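Protein CT_858 (Chlamydia trachomatis, PDB 3DOR) probably acts as a secreted serine-type endopeptidase, cutting peptide bonds within other proteins, and is seen as a dimer in its mature form. Local coordinates at residues Ser108-Gly113 and Thr166-Arg171; Asp114-Val119 and Arg148-Arg153; Glu318-Ile323 and Leu353-Asp358; Leu396-Asn401 and Leu409-Tyr414. All blocks are in the same frame, centred on the assembly; numbering follows the deposited sequence.

Overall arrangement
All four contacts are largely buried and apolar between side chains, with one water bridging backbones in interaction 1. Interactions 1 and 2, with centres 10 Å apart, lie in the PDZ region and reach the same antiparallel sheet, where K169 probably bonds to both L117 and E118 through the backbone. Interaction 2 is nested within the chain loop closed by interaction 1. Interactions 3 and 4, 19 Å apart between centres, belong to the peptidase S41 region and join helices or their ends. Chemistry follows place: branched aliphatics pack over the sheet in interactions 1 and 2, the latter adding a phenylalanine, a methionine sulfur meets an aromatic edge in interaction 3, and one leucine meets a helix in interaction 4.

Interaction 1: residues Ser108-Gly113 and Thr166-Arg171; sequences SEIRVG and TTLKIR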
loop_
_atom_site.group_PDB
_atom_site.type_symbol
_atom_site.label_atom_id
_atom_site.label_comp_id
_atom_site.label_asym_id
_atom_site.label_seq_id
_atom_site.Cartn_x
_atom_site.Cartn_y
_atom_site.Cartn_z
ATOM N N SER B 108 -36.140 25.831 2.520
ATOM C CA SER B 108 -36.782 25.792 1.218
ATOM C C SER B 108 -38.088 24.990 1.221
ATOM O O SER B 108 -38.499 24.452 2.250
ATOM C CB SER B 108 -35.818 25.248 0.164
ATOM O OG SER B 108 -35.839 26.078 -0.989
ATOM N N GLU B 109 -38.726 24.928 0.053
ATOM C CA GLU B 109 -40.009 24.252 -0.153
ATOM C C GLU B 109 -40.194 22.811 0.294
ATOM O O GLU B 109 -41.200 22.484 0.918
ATOM C CB GLU B 109 -40.398 24.331 -1.625
ATOM C CG GLU B 109 -40.851 25.693 -2.076
ATOM C CD GLU B 109 -41.409 25.665 -3.481
ATOM O OE1 GLU B 109 -42.323 24.847 -3.740
ATOM O OE2 GLU B 109 -40.936 26.456 -4.325
ATOM N N ILE B 110 -39.252 21.948 -0.058
ATOM C CA ILE B 110 -39.339 20.540 0.305
ATOM C C ILE B 110 -39.300 20.330 1.818
ATOM O O ILE B 110 -38.445 20.881 2.506
ATOM C CB ILE B 110 -38.197 19.745 -0.358
ATOM C CG1 ILE B 110 -38.326 19.866 -1.880
ATOM C CG2 ILE B 110 -38.231 18.278 0.091
ATOM C CD1 ILE B 110 -37.143 19.336 -2.665
ATOM N N ARG B 111 -40.249 19.551 2.329
ATOM C CA ARG B 111 -40.314 19.249 3.761
ATOM C C ARG B 111 -40.084 17.765 4.002
ATOM O O ARG B 111 -40.321 16.931 3.120
ATOM C CB ARG B 111 -41.691 19.559 4.353
ATOM C CG ARG B 111 -42.217 20.969 4.231
ATOM C CD ARG B 111 -43.465 21.086 5.107
ATOM N NE ARG B 111 -44.455 22.003 4.554
ATOM C CZ ARG B 111 -45.461 21.636 3.766
ATOM N NH1 ARG B 111 -45.632 20.368 3.429
ATOM N NH2 ARG B 111 -46.297 22.546 3.307
ATOM N N VAL B 112 -39.634 17.435 5.208
ATOM C CA VAL B 112 -39.452 16.038 5.578
ATOM C C VAL B 112 -40.871 15.486 5.523
ATOM O O VAL B 112 -41.801 16.131 6.003
ATOM C CB VAL B 112 -38.928 15.904 7.027
ATOM C CG1 VAL B 112 -39.144 14.484 7.537
ATOM C CG2 VAL B 112 -37.465 16.284 7.081
ATOM N N GLY B 113 -41.047 14.312 4.934
ATOM C CA GLY B 113 -42.378 13.741 4.852
ATOM C C GLY B 113 -42.971 13.806 3.451
ATOM O O GLY B 113 -43.952 13.116 3.161
ATOM N N THR B 166 -32.779 20.976 -12.121
ATOM C CA THR B 166 -33.590 19.797 -12.360
ATOM C C THR B 166 -34.841 19.959 -11.503
ATOM O O THR B 166 -34.795 20.575 -10.441
ATOM C CB THR B 166 -32.824 18.500 -11.973
ATOM O OG1 THR B 166 -33.594 17.358 -12.360
ATOM C CG2 THR B 166 -32.551 18.456 -10.470
ATOM N N THR B 167 -35.961 19.419 -11.959
ATOM C CA THR B 167 -37.194 19.563 -11.207
ATOM C C THR B 167 -37.590 18.307 -10.456
ATOM O O THR B 167 -37.610 17.212 -11.012
ATOM C CB THR B 167 -38.350 19.977 -12.129
ATOM O OG1 THR B 167 -38.034 21.231 -12.739
ATOM C CG2 THR B 167 -39.642 20.121 -11.343
ATOM N N LEU B 168 -37.913 18.480 -9.181
ATOM C CA LEU B 168 -38.325 17.366 -8.346
ATOM C C LEU B 168 -39.825 17.480 -8.119
ATOM O O LEU B 168 -40.295 18.478 -7.572
ATOM C CB LEU B 168 -37.601 17.418 -6.999
ATOM C CG LEU B 168 -36.072 17.496 -7.023
ATOM C CD1 LEU B 168 -35.552 17.566 -5.596
ATOM C CD2 LEU B 168 -35.502 16.287 -7.736
ATOM N N LYS B 169 -40.583 16.483 -8.563
ATOM C CA LYS B 169 -42.018 16.520 -8.342
ATOM C C LYS B 169 -42.294 15.756 -7.054
ATOM O O LYS B 169 -41.937 14.585 -6.922
ATOM C CB LYS B 169 -42.786 15.875 -9.495
ATOM C CG LYS B 169 -44.292 16.055 -9.350
ATOM C CD LYS B 169 -45.073 15.375 -10.475
ATOM C CE LYS B 169 -46.566 15.658 -10.340
ATOM N NZ LYS B 169 -47.366 15.095 -11.467
ATOM N N ILE B 170 -42.938 16.423 -6.110
ATOM C CA ILE B 170 -43.239 15.819 -4.826
ATOM C C ILE B 170 -44.726 15.898 -4.503
ATOM O O ILE B 170 -45.476 16.649 -5.134
ATOM C CB ILE B 170 -42.491 16.563 -3.719
ATOM C CG1 ILE B 170 -43.005 18.008 -3.655
ATOM C CG2 ILE B 170 -40.997 16.569 -4.018
ATOM C CD1 ILE B 170 -42.546 18.790 -2.452
ATOM N N ARG B 171 -45.154 15.106 -3.528
ATOM C CA ARG B 171 -46.536 15.166 -3.087
ATOM C C ARG B 171 -46.536 15.398 -1.589
ATOM O O ARG B 171 -45.814 14.732 -0.853
ATOM C CB ARG B 171 -47.308 13.883 -3.396
ATOM C CG ARG B 171 -48.689 13.889 -2.728
ATOM C CD ARG B 171 -49.718 13.085 -3.489
ATOM N NE ARG B 171 -49.288 11.712 -3.676
ATOM C CZ ARG B 171 -49.305 11.089 -4.847
ATOM N NH1 ARG B 171 -49.742 11.736 -5.927
ATOM N NH2 ARG B 171 -48.871 9.832 -4.937
HETATM O O HOH W 1 -46.346 12.769 1.633
#
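The loop between strands 98-103 and 115-119 of the PDZ domain lays I110 against strand 165-171, part of the antiparallel sheet of this domain, where it packs on L168 and I170. The two backbones stay well apart, with the CA atoms of I110 and I170 8.0 Å from each other, and the side chains bridge the gap. The closest approach joins I110 CD1 to L168 CD1 at 3.8 Å, the two side chains crossing at about a right angle. I110 holds CG1 anti to its carbonyl carbon (chi1 -61°) and then runs extended, which carries CD1 out to the leucine methyl. Farther back on the same branch, I110 CG1 lies 4.4 Å from I170 CD1, a looser contact. L168 and I170 are two apart on the strand and so point to the same side of it, giving the isoleucine two neighbours in a row. F100 and I103 of strand 98-103 touch I110 as well, and F151 reaches L168.

At the far end of the loop the link is polar. One water donates to both backbones, to G113 O at 2.9 Å and to R171 O at 3.2 Å, bridging two carbonyl groups that could not bond to each other directly. The loop is also tied at E109 O, which accepts from R172 NH1. Dispersion and the exclusion of water therefore probably account for most of the side-chain contact, while the polar part of the link is a water between two backbone carbonyls.

Interaction 2: residues Asp114-Val119 and Arg148-Arg153; sequences DELLEV and RTLFSR. With SO4 (sulfate ion), chain M.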
loop_
_atom_site.group_PDB
_atom_site.type_symbol
_atom_site.label_atom_id
_atom_site.label_comp_id
_atom_site.label_asym_id
_atom_site.label_seq_id
_atom_site.Cartn_x
_atom_site.Cartn_y
_atom_site.Cartn_z
ATOM N N ASP B 114 -42.394 14.652 2.599
ATOM C CA ASP B 114 -42.842 14.798 1.213
ATOM C C ASP B 114 -42.509 13.511 0.484
ATOM O O ASP B 114 -41.499 12.860 0.786
ATOM C CB ASP B 114 -42.088 15.925 0.504
ATOM C CG ASP B 114 -42.496 17.300 0.967
ATOM O OD1 ASP B 114 -41.744 18.256 0.667
ATOM O OD2 ASP B 114 -43.555 17.431 1.618
ATOM N N GLU B 115 -43.342 13.149 -0.484
ATOM C CA GLU B 115 -43.087 11.951 -1.264
ATOM C C GLU B 115 -42.444 12.410 -2.563
ATOM O O GLU B 115 -42.923 13.358 -3.193
ATOM C CB GLU B 115 -44.386 11.201 -1.584
ATOM C CG GLU B 115 -44.119 9.847 -2.231
ATOM C CD GLU B 115 -45.360 9.180 -2.815
ATOM O OE1 GLU B 115 -46.492 9.600 -2.493
ATOM O OE2 GLU B 115 -45.196 8.218 -3.595
ATOM N N LEU B 116 -41.352 11.758 -2.952
ATOM C CA LEU B 116 -40.677 12.100 -4.192
ATOM C C LEU B 116 -41.381 11.330 -5.299
ATOM O O LEU B 116 -41.468 10.100 -5.253
ATOM C CB LEU B 116 -39.200 11.700 -4.145
ATOM C CG LEU B 116 -38.414 11.927 -5.442
ATOM C CD1 LEU B 116 -38.549 13.384 -5.874
ATOM C CD2 LEU B 116 -36.946 11.565 -5.236
ATOM N N LEU B 117 -41.889 12.055 -6.290
ATOM C CA LEU B 117 -42.599 11.418 -7.391
ATOM C C LEU B 117 -41.792 11.301 -8.680
ATOM O O LEU B 117 -41.670 10.214 -9.247
ATOM C CB LEU B 117 -43.902 12.171 -7.678
ATOM C CG LEU B 117 -44.939 12.146 -6.548
ATOM C CD1 LEU B 117 -46.148 12.980 -6.953
ATOM C CD2 LEU B 117 -45.359 10.701 -6.251
ATOM N N GLU B 118 -41.236 12.417 -9.133
ATOM C CA GLU B 118 -40.491 12.425 -10.380
ATOM C C GLU B 118 -39.235 13.283 -10.323
ATOM O O GLU B 118 -39.042 14.085 -9.409
ATOM C CB GLU B 118 -41.386 12.948 -11.521
ATOM C CG GLU B 118 -42.855 12.497 -11.463
ATOM C CD GLU B 118 -43.732 13.138 -12.553
ATOM O OE1 GLU B 118 -43.547 14.341 -12.845
ATOM O OE2 GLU B 118 -44.621 12.441 -13.105
ATOM N N VAL B 119 -38.388 13.094 -11.328
ATOM C CA VAL B 119 -37.158 13.852 -11.487
ATOM C C VAL B 119 -37.125 14.211 -12.974
ATOM O O VAL B 119 -36.850 13.360 -13.821
ATOM C CB VAL B 119 -35.919 13.011 -11.116
ATOM C CG1 VAL B 119 -34.654 13.840 -11.281
ATOM C CG2 VAL B 119 -36.040 12.515 -9.677
ATOM N N ARG B 148 -28.562 5.668 -2.942
ATOM C CA ARG B 148 -27.431 6.426 -2.403
ATOM C C ARG B 148 -26.882 7.383 -3.444
ATOM O O ARG B 148 -26.434 8.485 -3.116
ATOM C CB ARG B 148 -26.277 5.503 -1.988
ATOM C CG ARG B 148 -26.471 4.679 -0.727
ATOM C CD ARG B 148 -25.120 4.110 -0.289
ATOM N NE ARG B 148 -24.162 5.192 -0.059
ATOM C CZ ARG B 148 -22.886 5.027 0.277
ATOM N NH1 ARG B 148 -22.386 3.808 0.425
ATOM N NH2 ARG B 148 -22.110 6.085 0.479
ATOM N N THR B 149 -26.907 6.953 -4.702
ATOM C CA THR B 149 -26.377 7.772 -5.785
ATOM C C THR B 149 -27.394 8.698 -6.464
ATOM O O THR B 149 -27.019 9.539 -7.286
ATOM C CB THR B 149 -25.718 6.877 -6.855
ATOM O OG1 THR B 149 -26.722 6.108 -7.523
ATOM C CG2 THR B 149 -24.722 5.917 -6.197
ATOM N N LEU B 150 -28.671 8.557 -6.119
ATOM C CA LEU B 150 -29.710 9.393 -6.722
ATOM C C LEU B 150 -29.313 10.871 -6.652
ATOM O O LEU B 150 -29.347 11.577 -7.655
ATOM C CB LEU B 150 -31.052 9.182 -6.007
ATOM C CG LEU B 150 -32.340 9.477 -6.791
ATOM C CD1 LEU B 150 -33.493 9.651 -5.815
ATOM C CD2 LEU B 150 -32.191 10.723 -7.616
ATOM N N PHE B 151 -28.921 11.338 -5.471
ATOM C CA PHE B 151 -28.524 12.735 -5.318
ATOM C C PHE B 151 -27.018 12.940 -5.151
ATOM O O PHE B 151 -26.577 13.986 -4.678
ATOM C CB PHE B 151 -29.268 13.358 -4.135
ATOM C CG PHE B 151 -30.751 13.500 -4.358
ATOM C CD1 PHE B 151 -31.646 13.230 -3.334
ATOM C CD2 PHE B 151 -31.251 13.928 -5.582
ATOM C CE1 PHE B 151 -33.023 13.385 -3.525
ATOM C CE2 PHE B 151 -32.627 14.086 -5.783
ATOM C CZ PHE B 151 -33.511 13.815 -4.752
ATOM N N SER B 152 -26.225 11.957 -5.558
ATOM C CA SER B 152 -24.772 12.071 -5.435
ATOM C C SER B 152 -24.085 11.339 -6.583
ATOM O O SER B 152 -23.948 10.114 -6.557
ATOM C CB SER B 152 -24.318 11.495 -4.085
ATOM O OG SER B 152 -22.957 11.785 -3.845
ATOM N N ARG B 153 -23.669 12.095 -7.599
ATOM C CA ARG B 153 -23.012 11.526 -8.776
ATOM C C ARG B 153 -21.534 11.882 -8.730
ATOM O O ARG B 153 -21.174 13.041 -8.534
ATOM C CB ARG B 153 -23.645 12.078 -10.052
ATOM C CG ARG B 153 -25.160 11.989 -10.077
ATOM C CD ARG B 153 -25.653 10.551 -10.073
ATOM N NE ARG B 153 -27.095 10.513 -9.866
ATOM C CZ ARG B 153 -28.002 10.858 -10.779
ATOM N NH1 ARG B 153 -27.625 11.251 -11.986
ATOM N NH2 ARG B 153 -29.289 10.864 -10.462
HETATM S S SO4 M . -24.307 7.499 2.600
HETATM O O1 SO4 M . -25.028 8.724 3.096
HETATM O O2 SO4 M . -22.859 7.826 2.443
HETATM O O3 SO4 M . -24.436 6.364 3.566
HETATM O O4 SO4 M . -24.940 7.115 1.290
#
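L116 reaches from strand 115-119 toward L150 and F151, its CB directed at the segment they occupy. From CB the chain passes to CG, set anti to the backbone N (chi1 176°), and there it forks. Of the two methyls, CD1 stays beyond contact distance of the other segment and CD2 does the touching: L116 CD2 meets L150 CD1 at 4.0 Å, the two leucines tip to tip, and it also lies 4.1 Å from F151 CZ, at an oblique angle to the ring. L150 CD1 in turn stands over one face of that ring, toward its rim, so the three side chains close on one another.

Here, in the PDZ region, L150 and F151 pack against strand 115-119; F100 and V124 add to the surroundings of L116. The same strand carries a classic beta bulge, with L117 and E118 both facing K169.

R153 folds back onto the carbonyls of T149 and L150. Its NE donates to T149 O at 2.8 Å, with that oxygen in the guanidinium plane, and R153 NH2 donates to L150 O at 2.9 Å. T149 O takes a second bond from S152 N, the two donors arriving from opposite faces of its carbonyl plane. R148 borders a sulfate ion, probably from the crystallisation liquor, which is also bonded to I255 N.

Interaction 3: residues Glu318-Ile323 and Leu353-Asp358; sequences EEFAKI and LSMLTD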
loop_
_atom_site.group_PDB
_atom_site.type_symbol
_atom_site.label_atom_id
_atom_site.label_comp_id
_atom_site.label_asym_id
_atom_site.label_seq_id
_atom_site.Cartn_x
_atom_site.Cartn_y
_atom_site.Cartn_z
ATOM N N GLU B 318 -12.016 -1.466 24.065
ATOM C CA GLU B 318 -11.957 -1.325 25.521
ATOM C C GLU B 318 -13.210 -0.607 26.022
ATOM O O GLU B 318 -13.760 -0.950 27.073
ATOM C CB GLU B 318 -10.694 -0.563 25.944
ATOM C CG GLU B 318 -9.513 -1.502 26.153
ATOM C CD GLU B 318 -8.191 -0.788 26.308
ATOM O OE1 GLU B 318 -8.145 0.257 26.990
ATOM O OE2 GLU B 318 -7.188 -1.286 25.755
ATOM N N GLU B 319 -13.673 0.381 25.267
ATOM C CA GLU B 319 -14.882 1.082 25.663
ATOM C C GLU B 319 -16.073 0.131 25.511
ATOM O O GLU B 319 -16.971 0.107 26.356
ATOM C CB GLU B 319 -15.123 2.322 24.800
ATOM C CG GLU B 319 -16.418 3.038 25.201
ATOM C CD GLU B 319 -16.799 4.157 24.261
ATOM O OE1 GLU B 319 -15.922 4.995 23.960
ATOM O OE2 GLU B 319 -17.978 4.210 23.829
ATOM N N PHE B 320 -16.070 -0.647 24.428
ATOM C CA PHE B 320 -17.141 -1.605 24.158
ATOM C C PHE B 320 -17.227 -2.556 25.353
ATOM O O PHE B 320 -18.317 -2.847 25.859
ATOM C CB PHE B 320 -16.828 -2.392 22.877
ATOM C CG PHE B 320 -17.946 -3.298 22.415
ATOM C CD1 PHE B 320 -18.891 -2.845 21.504
ATOM C CD2 PHE B 320 -18.036 -4.605 22.870
ATOM C CE1 PHE B 320 -19.914 -3.687 21.047
ATOM C CE2 PHE B 320 -19.058 -5.454 22.417
ATOM C CZ PHE B 320 -19.994 -4.988 21.503
ATOM N N ALA B 321 -16.067 -3.028 25.801
ATOM C CA ALA B 321 -16.005 -3.934 26.942
ATOM C C ALA B 321 -16.616 -3.258 28.171
ATOM O O ALA B 321 -17.357 -3.886 28.917
ATOM C CB ALA B 321 -14.549 -4.340 27.225
ATOM N N LYS B 322 -16.313 -1.979 28.380
ATOM C CA LYS B 322 -16.863 -1.252 29.529
ATOM C C LYS B 322 -18.399 -1.212 29.481
ATOM O O LYS B 322 -19.082 -1.405 30.490
ATOM C CB LYS B 322 -16.358 0.196 29.548
ATOM C CG LYS B 322 -14.854 0.387 29.650
ATOM C CD LYS B 322 -14.382 0.319 31.086
ATOM C CE LYS B 322 -12.914 0.723 31.202
ATOM N NZ LYS B 322 -12.705 2.128 30.771
ATOM N N ILE B 323 -18.936 -0.934 28.301
ATOM C CA ILE B 323 -20.381 -0.854 28.133
ATOM C C ILE B 323 -21.052 -2.198 28.403
ATOM O O ILE B 323 -22.063 -2.265 29.105
ATOM C CB ILE B 323 -20.734 -0.358 26.713
ATOM C CG1 ILE B 323 -20.130 1.033 26.497
ATOM C CG2 ILE B 323 -22.241 -0.307 26.536
ATOM C CD1 ILE B 323 -20.018 1.456 25.024
ATOM N N LEU B 353 -17.885 -9.985 19.077
ATOM C CA LEU B 353 -18.676 -11.198 19.265
ATOM C C LEU B 353 -18.234 -11.938 20.536
ATOM O O LEU B 353 -19.067 -12.478 21.272
ATOM C CB LEU B 353 -18.530 -12.125 18.051
ATOM C CG LEU B 353 -19.289 -11.684 16.786
ATOM C CD1 LEU B 353 -18.756 -12.409 15.575
ATOM C CD2 LEU B 353 -20.778 -11.962 16.952
ATOM N N SER B 354 -16.926 -11.958 20.796
ATOM C CA SER B 354 -16.400 -12.653 21.970
ATOM C C SER B 354 -16.953 -12.092 23.283
ATOM O O SER B 354 -16.973 -12.784 24.295
ATOM C CB SER B 354 -14.861 -12.609 21.995
ATOM O OG SER B 354 -14.390 -11.377 22.504
ATOM N N MET B 355 -17.429 -10.853 23.269
ATOM C CA MET B 355 -17.964 -10.271 24.487
ATOM C C MET B 355 -19.482 -10.381 24.592
ATOM O O MET B 355 -20.083 -9.934 25.579
ATOM C CB MET B 355 -17.526 -8.813 24.594
ATOM C CG MET B 355 -16.011 -8.657 24.740
ATOM S SD MET B 355 -15.482 -6.938 24.923
ATOM C CE MET B 355 -14.839 -6.593 23.334
ATOM N N LEU B 356 -20.101 -10.996 23.589
ATOM C CA LEU B 356 -21.550 -11.136 23.589
ATOM C C LEU B 356 -22.011 -12.569 23.763
ATOM O O LEU B 356 -23.130 -12.917 23.382
ATOM C CB LEU B 356 -22.117 -10.581 22.296
ATOM C CG LEU B 356 -21.824 -9.101 22.053
ATOM C CD1 LEU B 356 -22.202 -8.742 20.621
ATOM C CD2 LEU B 356 -22.593 -8.262 23.059
ATOM N N THR B 357 -21.148 -13.407 24.327
ATOM C CA THR B 357 -21.497 -14.804 24.537
ATOM C C THR B 357 -20.701 -15.421 25.678
ATOM O O THR B 357 -19.623 -14.935 26.022
ATOM C CB THR B 357 -21.238 -15.634 23.271
ATOM O OG1 THR B 357 -21.632 -16.991 23.508
ATOM C CG2 THR B 357 -19.754 -15.598 22.899
ATOM N N ASP B 358 -21.245 -16.486 26.264
ATOM C CA ASP B 358 -20.574 -17.203 27.345
ATOM C C ASP B 358 -20.243 -18.619 26.868
ATOM O O ASP B 358 -19.727 -19.444 27.625
ATOM C CB ASP B 358 -21.453 -17.245 28.606
ATOM C CG ASP B 358 -22.782 -17.961 28.389
ATOM O OD1 ASP B 358 -23.141 -18.243 27.227
ATOM O OD2 ASP B 358 -23.479 -18.230 29.388
#
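Sulfur and aromatic ring meet first where F320 and M355 pass each other at a slant. M355 SD lies 5.4 Å from the centroid of the F320 ring and 83° off the ring normal, a Met-aromatic contact made at the edge of the ring. The torsions explain the approach. F320 sends its ring out with CG anti to the backbone N (chi1 -173°), toward the methionine, whose chain runs extended through chi2 and then bends at chi3 (-104°). That bend turns the terminal methyl back to the phenylalanine while the sulfur remains beside the helix.

Apolar contacts make up the rest. M355 CE reaches F320 CD2 at 3.8 Å, coming obliquely to the ring. The sulfur itself rests on the helix surface, with M355 SD 3.6 Å from A321 CB and 3.7 Å from A321 CA, so the small alanine lets the methionine lie close to the backbone. The CA atoms of A321 and M355 are accordingly 7.1 Å apart. Within the peptidase S41 region, this joins helix 316-330 to the turn that follows helix 346-354. L356, the next residue along that turn, approaches from the far end of the ring: its CD1 stands near the ring plane, 4.4 Å from F320 CZ.

Backbone bonds fix the shapes of both partners. K322 N donates to E318 O within the helix, and L356 N donates to L353 O at 2.9 Å, closing the turn that presents M355 and L356. M355 also has a backbone bond with Y453, and F472 of helix 468-478 packs on L356.

Interaction 4: residues Leu396-Asn401 and Leu409-Tyr414; sequences LALGDN and LQVAEY
L398 ends one helix and faces V411 and A412 in the first turn of the next, the CA atoms of L398 and A412 being 8.1 Å apart. Helix 391-398 stops here: G399 is the first residue to leave helical angles, and its positive phi (105°) turns the chain away from the helix into the loop that leads on to the second helix. A side chain at such angles would press on the carbonyl oxygen of the preceding residue, a penalty that glycine avoids. Helix 409-428 is by contrast regular from its start, with E413 N donating to L409 O at 2.7 Å and Y414 N to Q410 O at 2.9 Å.

A single side chain makes the contact. L398 keeps CG anti to its carbonyl carbon (chi1 -59°), and from there its CD1 branch touches both neighbours on the opposing helix. L398 CD1 lies 4.2 Å from V411 CG1, methyl against methyl, and 4.3 Å from A412 CA, so the leucine also rests on the helix backbone. A412 CB is a little farther from the same methyl, at 4.5 Å. The contact is purely apolar and small in extent.

Around it, W381 of helix 372-384 also packs on L398, while F442 touches V411 and both V388 and S394 touch A412. The contact thus lies where helices 372-384, 391-398 and 409-428 come together, with the short strands 401-402 and 405-406 spanning the connection between the last two.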
loop_
_atom_site.group_PDB
_atom_site.type_symbol
_atom_site.label_atom_id
_atom_site.label_comp_id
_atom_site.label_asym_id
_atom_site.label_seq_id
_atom_site.Cartn_x
_atom_site.Cartn_y
_atom_site.Cartn_z
ATOM N N LEU B 396 3.257 -13.161 23.492
ATOM C CA LEU B 396 4.505 -12.507 23.105
ATOM C C LEU B 396 4.621 -12.398 21.584
ATOM O O LEU B 396 5.030 -11.364 21.046
ATOM C CB LEU B 396 5.709 -13.277 23.657
ATOM C CG LEU B 396 7.081 -12.783 23.179
ATOM C CD1 LEU B 396 7.200 -11.278 23.405
ATOM C CD2 LEU B 396 8.186 -13.524 23.922
ATOM N N ALA B 397 4.255 -13.464 20.888
ATOM C CA ALA B 397 4.342 -13.477 19.435
ATOM C C ALA B 397 3.252 -12.666 18.722
ATOM O O ALA B 397 3.510 -12.013 17.706
ATOM C CB ALA B 397 4.311 -14.925 18.939
ATOM N N LEU B 398 2.044 -12.691 19.272
ATOM C CA LEU B 398 0.908 -12.022 18.650
ATOM C C LEU B 398 0.400 -10.758 19.328
ATOM O O LEU B 398 -0.284 -9.948 18.702
ATOM C CB LEU B 398 -0.236 -13.030 18.537
ATOM C CG LEU B 398 0.115 -14.262 17.710
ATOM C CD1 LEU B 398 -0.890 -15.383 17.945
ATOM C CD2 LEU B 398 0.163 -13.861 16.249
ATOM N N GLY B 399 0.742 -10.587 20.602
ATOM C CA GLY B 399 0.271 -9.436 21.355
ATOM C C GLY B 399 -0.805 -9.967 22.285
ATOM O O GLY B 399 -1.266 -11.096 22.096
ATOM N N ASP B 400 -1.209 -9.188 23.285
ATOM C CA ASP B 400 -2.232 -9.651 24.216
ATOM C C ASP B 400 -3.578 -9.856 23.527
ATOM O O ASP B 400 -4.398 -10.647 23.983
ATOM C CB ASP B 400 -2.388 -8.677 25.389
ATOM C CG ASP B 400 -1.164 -8.664 26.314
ATOM O OD1 ASP B 400 -0.426 -9.673 26.360
ATOM O OD2 ASP B 400 -0.958 -7.645 27.010
ATOM N N ASN B 401 -3.808 -9.139 22.434
ATOM C CA ASN B 401 -5.047 -9.296 21.690
ATOM C C ASN B 401 -4.851 -8.823 20.265
ATOM O O ASN B 401 -3.977 -8.002 19.990
ATOM C CB ASN B 401 -6.189 -8.503 22.334
ATOM C CG ASN B 401 -5.967 -7.007 22.270
ATOM O OD1 ASN B 401 -5.698 -6.368 23.286
ATOM N ND2 ASN B 401 -6.066 -6.440 21.068
ATOM N N LEU B 409 -3.304 -19.781 23.279
ATOM C CA LEU B 409 -2.500 -20.806 22.631
ATOM C C LEU B 409 -3.458 -21.323 21.547
ATOM O O LEU B 409 -3.050 -21.683 20.444
ATOM C CB LEU B 409 -2.176 -21.941 23.609
ATOM C CG LEU B 409 -0.775 -22.574 23.595
ATOM C CD1 LEU B 409 -0.886 -23.981 24.162
ATOM C CD2 LEU B 409 -0.189 -22.618 22.187
ATOM N N GLN B 410 -4.744 -21.343 21.888
ATOM C CA GLN B 410 -5.790 -21.787 20.971
ATOM C C GLN B 410 -5.735 -20.939 19.707
ATOM O O GLN B 410 -5.873 -21.443 18.593
ATOM C CB GLN B 410 -7.168 -21.649 21.629
ATOM C CG GLN B 410 -8.347 -21.965 20.703
ATOM C CD GLN B 410 -8.213 -23.318 20.004
ATOM O OE1 GLN B 410 -7.390 -23.492 19.096
ATOM N NE2 GLN B 410 -9.020 -24.284 20.430
ATOM N N VAL B 411 -5.520 -19.645 19.897
ATOM C CA VAL B 411 -5.429 -18.717 18.786
ATOM C C VAL B 411 -4.184 -19.035 17.964
ATOM O O VAL B 411 -4.249 -19.095 16.731
ATOM C CB VAL B 411 -5.395 -17.257 19.299
ATOM C CG1 VAL B 411 -5.014 -16.306 18.181
ATOM C CG2 VAL B 411 -6.773 -16.886 19.860
ATOM N N ALA B 412 -3.060 -19.257 18.642
ATOM C CA ALA B 412 -1.815 -19.585 17.951
ATOM C C ALA B 412 -2.009 -20.869 17.153
ATOM O O ALA B 412 -1.598 -20.957 16.002
ATOM C CB ALA B 412 -0.668 -19.750 18.955
ATOM N N GLU B 413 -2.656 -21.860 17.762
ATOM C CA GLU B 413 -2.905 -23.123 17.086
ATOM C C GLU B 413 -3.823 -22.946 15.881
ATOM O O GLU B 413 -3.662 -23.636 14.877
ATOM C CB GLU B 413 -3.503 -24.142 18.058
ATOM C CG GLU B 413 -2.515 -24.613 19.122
ATOM C CD GLU B 413 -1.225 -25.148 18.510
ATOM O OE1 GLU B 413 -1.314 -25.963 17.568
ATOM O OE2 GLU B 413 -0.123 -24.761 18.963
ATOM N N TYR B 414 -4.785 -22.031 15.978
ATOM C CA TYR B 414 -5.689 -21.776 14.857
ATOM C C TYR B 414 -4.889 -21.200 13.699
ATOM O O TYR B 414 -5.056 -21.616 12.554
ATOM C CB TYR B 414 -6.785 -20.772 15.239
ATOM C CG TYR B 414 -7.987 -21.357 15.943
ATOM C CD1 TYR B 414 -8.737 -20.574 16.819
ATOM C CD2 TYR B 414 -8.410 -22.670 15.707
ATOM C CE1 TYR B 414 -9.874 -21.070 17.440
ATOM C CE2 TYR B 414 -9.551 -23.179 16.326
ATOM C CZ TYR B 414 -10.280 -22.366 17.193
ATOM O OH TYR B 414 -11.424 -22.828 17.812
#